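Long-range contact in amphiphysin (Drosophila melanogaster, PDB 1URU), which probably senses or drives membrane curvature in endocytosis through its dimeric, coiled-coil BAR domain: residues Y124-V135 with E192-F203. Numbering follows the deposited sequence.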
loop_
_atom_site.group_PDB
_atom_site.type_symbol
_atom_site.label_atom_id
_atom_site.label_comp_id
_atom_site.label_asym_id
_atom_site.label_seq_id
_atom_site.Cartn_x
_atom_site.Cartn_y
_atom_site.Cartn_z
ATOM N N TYR A 124 23.011 -10.583 -2.782
ATOM C CA TYR A 124 24.080 -9.616 -2.681
ATOM C C TYR A 124 24.269 -9.254 -1.230
ATOM O O TYR A 124 25.392 -9.117 -0.748
ATOM C CB TYR A 124 23.734 -8.378 -3.506
ATOM C CG TYR A 124 24.569 -7.145 -3.251
ATOM C CD1 TYR A 124 25.838 -6.985 -3.836
ATOM C CD2 TYR A 124 24.079 -6.120 -2.450
ATOM C CE1 TYR A 124 26.600 -5.826 -3.595
ATOM C CE2 TYR A 124 24.812 -4.976 -2.212
ATOM C CZ TYR A 124 26.061 -4.815 -2.786
ATOM O OH TYR A 124 26.734 -3.632 -2.540
ATOM N N THR A 125 23.159 -9.128 -0.527
ATOM C CA THR A 125 23.198 -8.790 0.887
ATOM C C THR A 125 23.808 -9.895 1.753
ATOM O O THR A 125 24.416 -9.594 2.787
ATOM C CB THR A 125 21.792 -8.455 1.370
ATOM O OG1 THR A 125 21.338 -7.274 0.697
ATOM C CG2 THR A 125 21.814 -8.050 2.804
ATOM N N GLY A 126 23.642 -11.153 1.322
ATOM C CA GLY A 126 24.031 -12.324 2.100
ATOM C C GLY A 126 25.511 -12.631 2.015
ATOM O O GLY A 126 26.056 -13.376 2.841
ATOM N N GLN A 127 26.190 -12.060 1.029
ATOM C CA GLN A 127 27.617 -12.299 0.911
ATOM C C GLN A 127 28.421 -11.511 1.931
ATOM O O GLN A 127 29.562 -11.870 2.199
ATOM C CB GLN A 127 28.114 -12.064 -0.515
ATOM C CG GLN A 127 28.130 -10.633 -0.965
ATOM C CD GLN A 127 28.057 -10.493 -2.475
ATOM O OE1 GLN A 127 28.287 -11.441 -3.209
ATOM N NE2 GLN A 127 27.728 -9.300 -2.935
ATOM N N PHE A 128 27.811 -10.511 2.558
ATOM C CA PHE A 128 28.499 -9.697 3.572
ATOM C C PHE A 128 28.815 -10.376 4.924
ATOM O O PHE A 128 29.934 -10.224 5.420
ATOM C CB PHE A 128 27.762 -8.369 3.799
ATOM C CG PHE A 128 27.771 -7.480 2.602
ATOM C CD1 PHE A 128 26.695 -7.451 1.738
ATOM C CD2 PHE A 128 28.875 -6.715 2.312
ATOM C CE1 PHE A 128 26.701 -6.653 0.618
ATOM C CE2 PHE A 128 28.888 -5.899 1.191
ATOM C CZ PHE A 128 27.793 -5.880 0.336
ATOM N N PRO A 129 27.863 -11.062 5.555
ATOM C CA PRO A 129 28.170 -11.803 6.794
ATOM C C PRO A 129 29.301 -12.838 6.696
ATOM O O PRO A 129 30.020 -12.996 7.668
ATOM C CB PRO A 129 26.827 -12.456 7.170
ATOM C CG PRO A 129 25.991 -12.352 5.993
ATOM C CD PRO A 129 26.428 -11.115 5.246
ATOM N N GLU A 130 29.465 -13.500 5.555
ATOM C CA GLU A 130 30.533 -14.514 5.373
ATOM C C GLU A 130 31.928 -13.869 5.128
ATOM O O GLU A 130 32.973 -14.454 5.397
ATOM C CB GLU A 130 30.128 -15.456 4.217
ATOM C CG GLU A 130 31.001 -16.689 3.973
ATOM C CD GLU A 130 30.486 -17.534 2.789
ATOM O OE1 GLU A 130 30.392 -17.007 1.638
ATOM O OE2 GLU A 130 30.149 -18.730 3.003
HETATM N N MSE A 131 31.899 -12.648 4.604
HETATM C CA MSE A 131 33.061 -11.797 4.427
HETATM C C MSE A 131 33.474 -11.250 5.759
HETATM O O MSE A 131 34.640 -11.225 6.068
HETATM C CB MSE A 131 32.716 -10.642 3.488
HETATM C CG MSE A 131 33.906 -9.786 3.028
HETATM SE SE MSE A 131 35.513 -10.790 2.169
HETATM C CE MSE A 131 34.814 -11.125 0.491
ATOM N N LYS A 132 32.514 -10.819 6.568
ATOM C CA LYS A 132 32.796 -10.320 7.926
ATOM C C LYS A 132 33.428 -11.451 8.738
ATOM O O LYS A 132 34.386 -11.254 9.458
ATOM C CB LYS A 132 31.500 -9.797 8.584
ATOM C CG LYS A 132 31.643 -9.171 9.965
ATOM C CD LYS A 132 30.382 -8.388 10.369
ATOM C CE LYS A 132 30.610 -7.480 11.607
ATOM N NZ LYS A 132 29.349 -6.867 12.137
ATOM N N LYS A 133 32.910 -12.656 8.582
ATOM C CA LYS A 133 33.485 -13.808 9.252
ATOM C C LYS A 133 34.943 -14.013 8.843
ATOM O O LYS A 133 35.798 -14.298 9.693
ATOM C CB LYS A 133 32.673 -15.067 8.945
ATOM C CG LYS A 133 32.872 -16.170 9.977
ATOM C CD LYS A 133 31.916 -17.363 9.781
ATOM C CE LYS A 133 32.504 -18.656 10.420
ATOM N NZ LYS A 133 31.444 -19.671 10.741
ATOM N N LYS A 134 35.234 -13.853 7.552
ATOM C CA LYS A 134 36.601 -13.974 7.079
ATOM C C LYS A 134 37.497 -12.867 7.618
ATOM O O LYS A 134 38.656 -13.104 7.919
ATOM C CB LYS A 134 36.653 -13.971 5.571
ATOM C CG LYS A 134 37.952 -14.485 5.022
ATOM C CD LYS A 134 37.863 -14.579 3.526
ATOM C CE LYS A 134 39.143 -15.093 2.903
ATOM N NZ LYS A 134 38.826 -15.795 1.631
ATOM N N VAL A 135 36.977 -11.657 7.742
ATOM C CA VAL A 135 37.781 -10.568 8.265
ATOM C C VAL A 135 38.132 -10.774 9.734
ATOM O O VAL A 135 39.255 -10.501 10.137
ATOM C CB VAL A 135 37.077 -9.244 8.122
ATOM C CG1 VAL A 135 37.750 -8.186 8.984
ATOM C CG2 VAL A 135 37.054 -8.824 6.657
ATOM N N GLU A 192 40.156 -9.240 -2.074
ATOM C CA GLU A 192 38.751 -9.610 -2.079
ATOM C C GLU A 192 37.848 -8.445 -1.656
ATOM O O GLU A 192 36.778 -8.259 -2.215
ATOM C CB GLU A 192 38.489 -10.860 -1.219
ATOM C CG GLU A 192 38.726 -12.167 -1.961
ATOM C CD GLU A 192 38.684 -13.381 -1.048
ATOM O OE1 GLU A 192 37.825 -13.439 -0.132
ATOM O OE2 GLU A 192 39.514 -14.290 -1.231
ATOM N N LEU A 193 38.286 -7.684 -0.659
ATOM C CA LEU A 193 37.489 -6.595 -0.114
ATOM C C LEU A 193 37.212 -5.491 -1.121
ATOM O O LEU A 193 36.062 -5.162 -1.326
ATOM C CB LEU A 193 38.139 -6.013 1.152
ATOM C CG LEU A 193 38.056 -6.909 2.384
ATOM C CD1 LEU A 193 39.053 -6.475 3.444
ATOM C CD2 LEU A 193 36.626 -6.947 2.951
ATOM N N PRO A 194 38.231 -4.878 -1.717
ATOM C CA PRO A 194 37.991 -3.863 -2.760
ATOM C C PRO A 194 37.245 -4.385 -3.980
ATOM O O PRO A 194 36.501 -3.646 -4.588
ATOM C CB PRO A 194 39.410 -3.421 -3.164
ATOM C CG PRO A 194 40.295 -4.460 -2.662
ATOM C CD PRO A 194 39.667 -5.031 -1.440
ATOM N N ALA A 195 37.508 -5.624 -4.353
ATOM C CA ALA A 195 36.778 -6.305 -5.402
ATOM C C ALA A 195 35.289 -6.251 -5.127
ATOM O O ALA A 195 34.535 -5.907 -6.016
ATOM C CB ALA A 195 37.254 -7.772 -5.517
ATOM N N LEU A 196 34.888 -6.579 -3.894
ATOM C CA LEU A 196 33.485 -6.579 -3.453
ATOM C C LEU A 196 32.904 -5.183 -3.402
ATOM O O LEU A 196 31.736 -4.972 -3.727
ATOM C CB LEU A 196 33.350 -7.226 -2.055
ATOM C CG LEU A 196 31.998 -7.235 -1.282
ATOM C CD1 LEU A 196 30.810 -7.777 -2.096
ATOM C CD2 LEU A 196 32.143 -8.044 -0.002
ATOM N N TYR A 197 33.721 -4.240 -2.968
ATOM C CA TYR A 197 33.333 -2.848 -2.926
ATOM C C TYR A 197 33.010 -2.316 -4.314
ATOM O O TYR A 197 32.090 -1.526 -4.478
ATOM C CB TYR A 197 34.448 -2.011 -2.287
ATOM C CG TYR A 197 34.000 -0.626 -1.930
ATOM C CD1 TYR A 197 32.928 -0.428 -1.051
ATOM C CD2 TYR A 197 34.605 0.491 -2.493
ATOM C CE1 TYR A 197 32.475 0.852 -0.735
ATOM C CE2 TYR A 197 34.170 1.781 -2.173
ATOM C CZ TYR A 197 33.099 1.950 -1.295
ATOM O OH TYR A 197 32.653 3.211 -0.976
ATOM N N ASP A 198 33.761 -2.753 -5.314
ATOM C CA ASP A 198 33.543 -2.271 -6.669
ATOM C C ASP A 198 32.303 -2.897 -7.267
ATOM O O ASP A 198 31.555 -2.218 -7.954
ATOM C CB ASP A 198 34.774 -2.511 -7.534
ATOM C CG ASP A 198 35.954 -1.658 -7.086
ATOM O OD1 ASP A 198 35.693 -0.487 -6.682
ATOM O OD2 ASP A 198 37.150 -2.065 -7.079
ATOM N N SER A 199 32.049 -4.165 -6.968
ATOM C CA SER A 199 30.782 -4.797 -7.324
ATOM C C SER A 199 29.543 -3.960 -6.975
ATOM O O SER A 199 28.533 -4.074 -7.651
ATOM C CB SER A 199 30.655 -6.175 -6.677
ATOM O OG SER A 199 30.525 -6.068 -5.275
ATOM N N ARG A 200 29.629 -3.100 -5.957
ATOM C CA ARG A 200 28.481 -2.281 -5.516
ATOM C C ARG A 200 27.768 -1.502 -6.631
ATOM O O ARG A 200 26.552 -1.361 -6.590
ATOM C CB ARG A 200 28.863 -1.332 -4.346
ATOM C CG ARG A 200 29.234 0.098 -4.733
ATOM C CD ARG A 200 30.027 0.899 -3.690
ATOM N NE ARG A 200 31.376 1.169 -4.217
ATOM C CZ ARG A 200 31.867 2.370 -4.519
ATOM N NH1 ARG A 200 31.177 3.480 -4.301
ATOM N NH2 ARG A 200 33.093 2.456 -5.013
ATOM N N ILE A 201 28.516 -0.979 -7.596
ATOM C CA ILE A 201 27.950 -0.131 -8.638
ATOM C C ILE A 201 27.119 -1.005 -9.547
ATOM O O ILE A 201 25.938 -0.750 -9.741
ATOM C CB ILE A 201 29.053 0.560 -9.491
ATOM C CG1 ILE A 201 29.841 1.595 -8.683
ATOM C CG2 ILE A 201 28.436 1.258 -10.724
ATOM C CD1 ILE A 201 31.271 1.807 -9.206
ATOM N N LEU A 202 27.748 -2.032 -10.107
ATOM C CA LEU A 202 27.070 -2.944 -11.015
ATOM C C LEU A 202 25.842 -3.592 -10.361
ATOM O O LEU A 202 24.813 -3.771 -11.011
ATOM C CB LEU A 202 28.028 -4.035 -11.528
ATOM C CG LEU A 202 27.415 -5.097 -12.465
ATOM C CD1 LEU A 202 27.010 -4.494 -13.808
ATOM C CD2 LEU A 202 28.369 -6.288 -12.647
ATOM N N PHE A 203 25.951 -3.958 -9.087
ATOM C CA PHE A 203 24.811 -4.512 -8.408
ATOM C C PHE A 203 23.637 -3.551 -8.440
ATOM O O PHE A 203 22.525 -3.934 -8.767
ATOM C CB PHE A 203 25.081 -4.839 -6.957
ATOM C CG PHE A 203 23.816 -5.120 -6.210
ATOM C CD1 PHE A 203 23.064 -6.251 -6.533
ATOM C CD2 PHE A 203 23.323 -4.214 -5.286
ATOM C CE1 PHE A 203 21.874 -6.518 -5.900
ATOM C CE2 PHE A 203 22.137 -4.464 -4.637
ATOM C CZ PHE A 203 21.396 -5.622 -4.952
#
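Segments 124-135 (on helix 92-156) and 192-203 (on helix 172-239) run nearly antiparallel at 162°, their axes 12.1 Å apart at closest approach, a separation bridged by long side chains rather than by backbone. The pair illustrates how antiparallel helices of a BAR coiled coil can be joined by an aromatic stack, an apolar middle and a charged end. At one end the rings of Tyr124 and Phe203 form an offset stack, centroids 3.8 Å apart and planes only 7° from parallel. With chi1 at 166°, the Tyr124 side chain swings away from its own backbone N, and the ring lies across the gap; Phe128 CE1 rests on its other face, toward the rim. Replaced by an alanine, Tyr124 would probably leave Phe203 without its stacking partner and Gln49 without the hydroxyl it bonds. In the middle, Leu196 CD2 lies 3.9 Å from CG of selenomethionine Met131, whose bent chain also brings SE against Leu193 CD2. Beyond it, Lys134 NZ meets the syn lone pair of Glu192 OE1 at 3.1 Å and is shared with Glu188, its stronger partner. Helix 35-84 completes the three-helix coiled coil, Phe46 touching Met131, and Arg200 on helix 172-239 pairs with Glu86 of the second subunit.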